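Local coordinates for conserved hypothetical protein (Enterococcus faecalis, PDB 1Z6M) that is of unknown function but has a thioredoxin-like fold with a CxxC motif at the start of a helix, consistent with a thiol-disulfide oxidoreductase, at residues A[30-35]-A[63-68]. Numbering follows the deposited sequence.
Sequences KMIEFI and ERIIKL
Met31, Glu33 and Ile35 exchange five backbone hydrogen bonds with Glu63, Ile65 and Lys67, joining strands 30-35 and 63-68 in parallel, with 18° between their directions. Helix 40-58 connects the two strands, completing the beta-alpha-beta unit of a thioredoxin-like fold. Residues alternate between the two sides of the sheet.

On the side facing that helix, a buried ion pair spans the strands diagonally. Arg64 grips Glu33 side-on: NE reaches Glu33 OE2 at 2.7 Å and NH2 reaches Glu33 OE1 at 2.8 Å. Both oxygens are met on their syn sides, and the carboxylate and guanidinium planes are nearly coplanar, 12° apart. The two hydrogen bonds hold both groups in a fixed rotation, and Trp45 NE1 of the helix gives OE1 a second donor. Ile66 CD1 sits over one face of the guanidinium, toward its rim. Further along, Ile35 CG1 takes the crowded position between its own N and carbonyl carbon (chi1 62°), and it packs 3.6 Å from Leu68 CD2. Ile35 CD1 also meets Ile66 CG2, while the Ile35 side chain touches Cys42 of the CxxC motif.

The other side carries Lys30, Ile32, Phe34, Glu63, Ile65 and Lys67. At the N-terminal end of both strands, Lys30 NZ forms a salt bridge with Glu63 OE1, approaching from the anti side and well out of the carboxylate plane; the carbonyls of Ser25 and Ala27 also accept from this ammonium. Lys67 runs its aliphatic chain past Phe34 and Ile32 before NZ forms a salt bridge with Glu141 and hydrogen bonds with the carbonyls of Asn15 and Thr18. Its CE touches Ile32 CG2, and its CD makes a CH-pi contact over the Phe34 ring, displaced toward the rim, where Lys67 CD comes within 3.4 Å of Phe34 CZ.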
loop_
_atom_site.group_PDB
_atom_site.type_symbol
_atom_site.label_atom_id
_atom_site.label_comp_id
_atom_site.label_asym_id
_atom_site.label_seq_id
_atom_site.Cartn_x
_atom_site.Cartn_y
_atom_site.Cartn_z
ATOM N N LYS A 30 -0.770 -14.686 -1.843
ATOM C CA LYS A 30 -0.240 -13.409 -2.313
ATOM C C LYS A 30 -1.269 -12.333 -2.049
ATOM O O LYS A 30 -2.383 -12.393 -2.568
ATOM C CB LYS A 30 0.069 -13.468 -3.813
ATOM C CG LYS A 30 1.006 -14.612 -4.245
ATOM C CD LYS A 30 2.345 -14.581 -3.517
ATOM C CE LYS A 30 3.326 -15.559 -4.138
ATOM N NZ LYS A 30 4.520 -15.727 -3.281
HETATM N N MSE A 31 -0.898 -11.368 -1.215
HETATM C CA MSE A 31 -1.793 -10.283 -0.822
HETATM C C MSE A 31 -1.338 -9.013 -1.519
HETATM O O MSE A 31 -0.264 -8.501 -1.217
HETATM C CB MSE A 31 -1.753 -10.107 0.699
HETATM C CG MSE A 31 -2.661 -9.001 1.238
HETATM SE SE MSE A 31 -2.700 -8.917 3.088
HETATM C CE MSE A 31 -3.259 -10.613 3.483
ATOM N N ILE A 32 -2.152 -8.517 -2.443
ATOM C CA ILE A 32 -1.822 -7.323 -3.220
ATOM C C ILE A 32 -2.537 -6.119 -2.621
ATOM O O ILE A 32 -3.748 -6.154 -2.417
ATOM C CB ILE A 32 -2.206 -7.533 -4.705
ATOM C CG1 ILE A 32 -1.267 -8.575 -5.351
ATOM C CG2 ILE A 32 -2.155 -6.219 -5.483
ATOM C CD1 ILE A 32 -1.809 -9.206 -6.617
ATOM N N GLU A 33 -1.785 -5.061 -2.328
ATOM C CA GLU A 33 -2.336 -3.905 -1.620
ATOM C C GLU A 33 -2.037 -2.631 -2.383
ATOM O O GLU A 33 -0.887 -2.172 -2.408
ATOM C CB GLU A 33 -1.740 -3.798 -0.203
ATOM C CG GLU A 33 -1.846 -5.098 0.564
ATOM C CD GLU A 33 -1.180 -5.104 1.921
ATOM O OE1 GLU A 33 -1.187 -4.080 2.655
ATOM O OE2 GLU A 33 -0.672 -6.181 2.269
ATOM N N PHE A 34 -3.067 -2.040 -2.980
ATOM C CA PHE A 34 -2.945 -0.720 -3.599
ATOM C C PHE A 34 -3.288 0.314 -2.540
ATOM O O PHE A 34 -4.412 0.353 -2.034
ATOM C CB PHE A 34 -3.905 -0.575 -4.790
ATOM C CG PHE A 34 -3.497 -1.354 -6.009
ATOM C CD1 PHE A 34 -3.832 -2.705 -6.139
ATOM C CD2 PHE A 34 -2.767 -0.743 -7.030
ATOM C CE1 PHE A 34 -3.468 -3.427 -7.277
ATOM C CE2 PHE A 34 -2.393 -1.453 -8.154
ATOM C CZ PHE A 34 -2.735 -2.791 -8.280
ATOM N N ILE A 35 -2.307 1.136 -2.189
ATOM C CA ILE A 35 -2.486 2.102 -1.121
ATOM C C ILE A 35 -1.833 3.435 -1.486
ATOM O O ILE A 35 -0.959 3.515 -2.359
ATOM C CB ILE A 35 -1.917 1.620 0.247
ATOM C CG1 ILE A 35 -0.416 1.398 0.162
ATOM C CG2 ILE A 35 -2.660 0.363 0.779
ATOM C CD1 ILE A 35 0.232 1.254 1.541
ATOM N N GLU A 63 2.714 -13.590 1.441
ATOM C CA GLU A 63 3.610 -12.556 0.939
ATOM C C GLU A 63 2.761 -11.346 0.577
ATOM O O GLU A 63 1.773 -11.475 -0.146
ATOM C CB GLU A 63 4.355 -13.027 -0.310
ATOM C CG GLU A 63 5.379 -12.002 -0.827
ATOM C CD GLU A 63 6.000 -12.357 -2.172
ATOM O OE1 GLU A 63 5.402 -13.130 -2.947
ATOM O OE2 GLU A 63 7.104 -11.839 -2.465
ATOM N N ARG A 64 3.139 -10.178 1.085
ATOM C CA ARG A 64 2.445 -8.944 0.728
ATOM C C ARG A 64 3.192 -8.278 -0.399
ATOM O O ARG A 64 4.430 -8.233 -0.393
ATOM C CB ARG A 64 2.383 -7.986 1.908
ATOM C CG ARG A 64 1.699 -8.563 3.139
ATOM C CD ARG A 64 1.931 -7.675 4.349
ATOM N NE ARG A 64 1.177 -6.430 4.230
ATOM C CZ ARG A 64 1.213 -5.439 5.115
ATOM N NH1 ARG A 64 1.998 -5.516 6.183
ATOM N NH2 ARG A 64 0.463 -4.359 4.923
ATOM N N ILE A 65 2.428 -7.765 -1.366
ATOM C CA ILE A 65 2.994 -6.957 -2.442
ATOM C C ILE A 65 2.301 -5.602 -2.382
ATOM O O ILE A 65 1.142 -5.446 -2.773
ATOM C CB ILE A 65 2.869 -7.607 -3.845
ATOM C CG1 ILE A 65 3.439 -9.030 -3.852
ATOM C CG2 ILE A 65 3.585 -6.742 -4.875
ATOM C CD1 ILE A 65 2.397 -10.125 -3.561
ATOM N N ILE A 66 3.033 -4.632 -1.843
ATOM C CA ILE A 66 2.483 -3.322 -1.538
ATOM C C ILE A 66 2.776 -2.378 -2.698
ATOM O O ILE A 66 3.952 -2.123 -3.020
ATOM C CB ILE A 66 3.017 -2.794 -0.188
ATOM C CG1 ILE A 66 2.595 -3.740 0.951
ATOM C CG2 ILE A 66 2.502 -1.375 0.082
ATOM C CD1 ILE A 66 3.333 -3.504 2.265
ATOM N N LYS A 67 1.699 -1.898 -3.311
ATOM C CA LYS A 67 1.753 -1.072 -4.508
ATOM C C LYS A 67 1.393 0.350 -4.136
ATOM O O LYS A 67 0.228 0.648 -3.865
ATOM C CB LYS A 67 0.816 -1.645 -5.574
ATOM C CG LYS A 67 1.264 -3.057 -5.988
ATOM C CD LYS A 67 0.322 -3.702 -6.976
ATOM C CE LYS A 67 0.705 -5.150 -7.264
ATOM N NZ LYS A 67 1.813 -5.296 -8.278
ATOM N N LEU A 68 2.406 1.210 -4.111
ATOM C CA LEU A 68 2.216 2.606 -3.702
ATOM C C LEU A 68 1.710 3.387 -4.901
ATOM O O LEU A 68 2.445 3.636 -5.861
ATOM C CB LEU A 68 3.508 3.179 -3.116
ATOM C CG LEU A 68 4.009 2.420 -1.878
ATOM C CD1 LEU A 68 5.279 3.071 -1.370
ATOM C CD2 LEU A 68 2.979 2.353 -0.767
#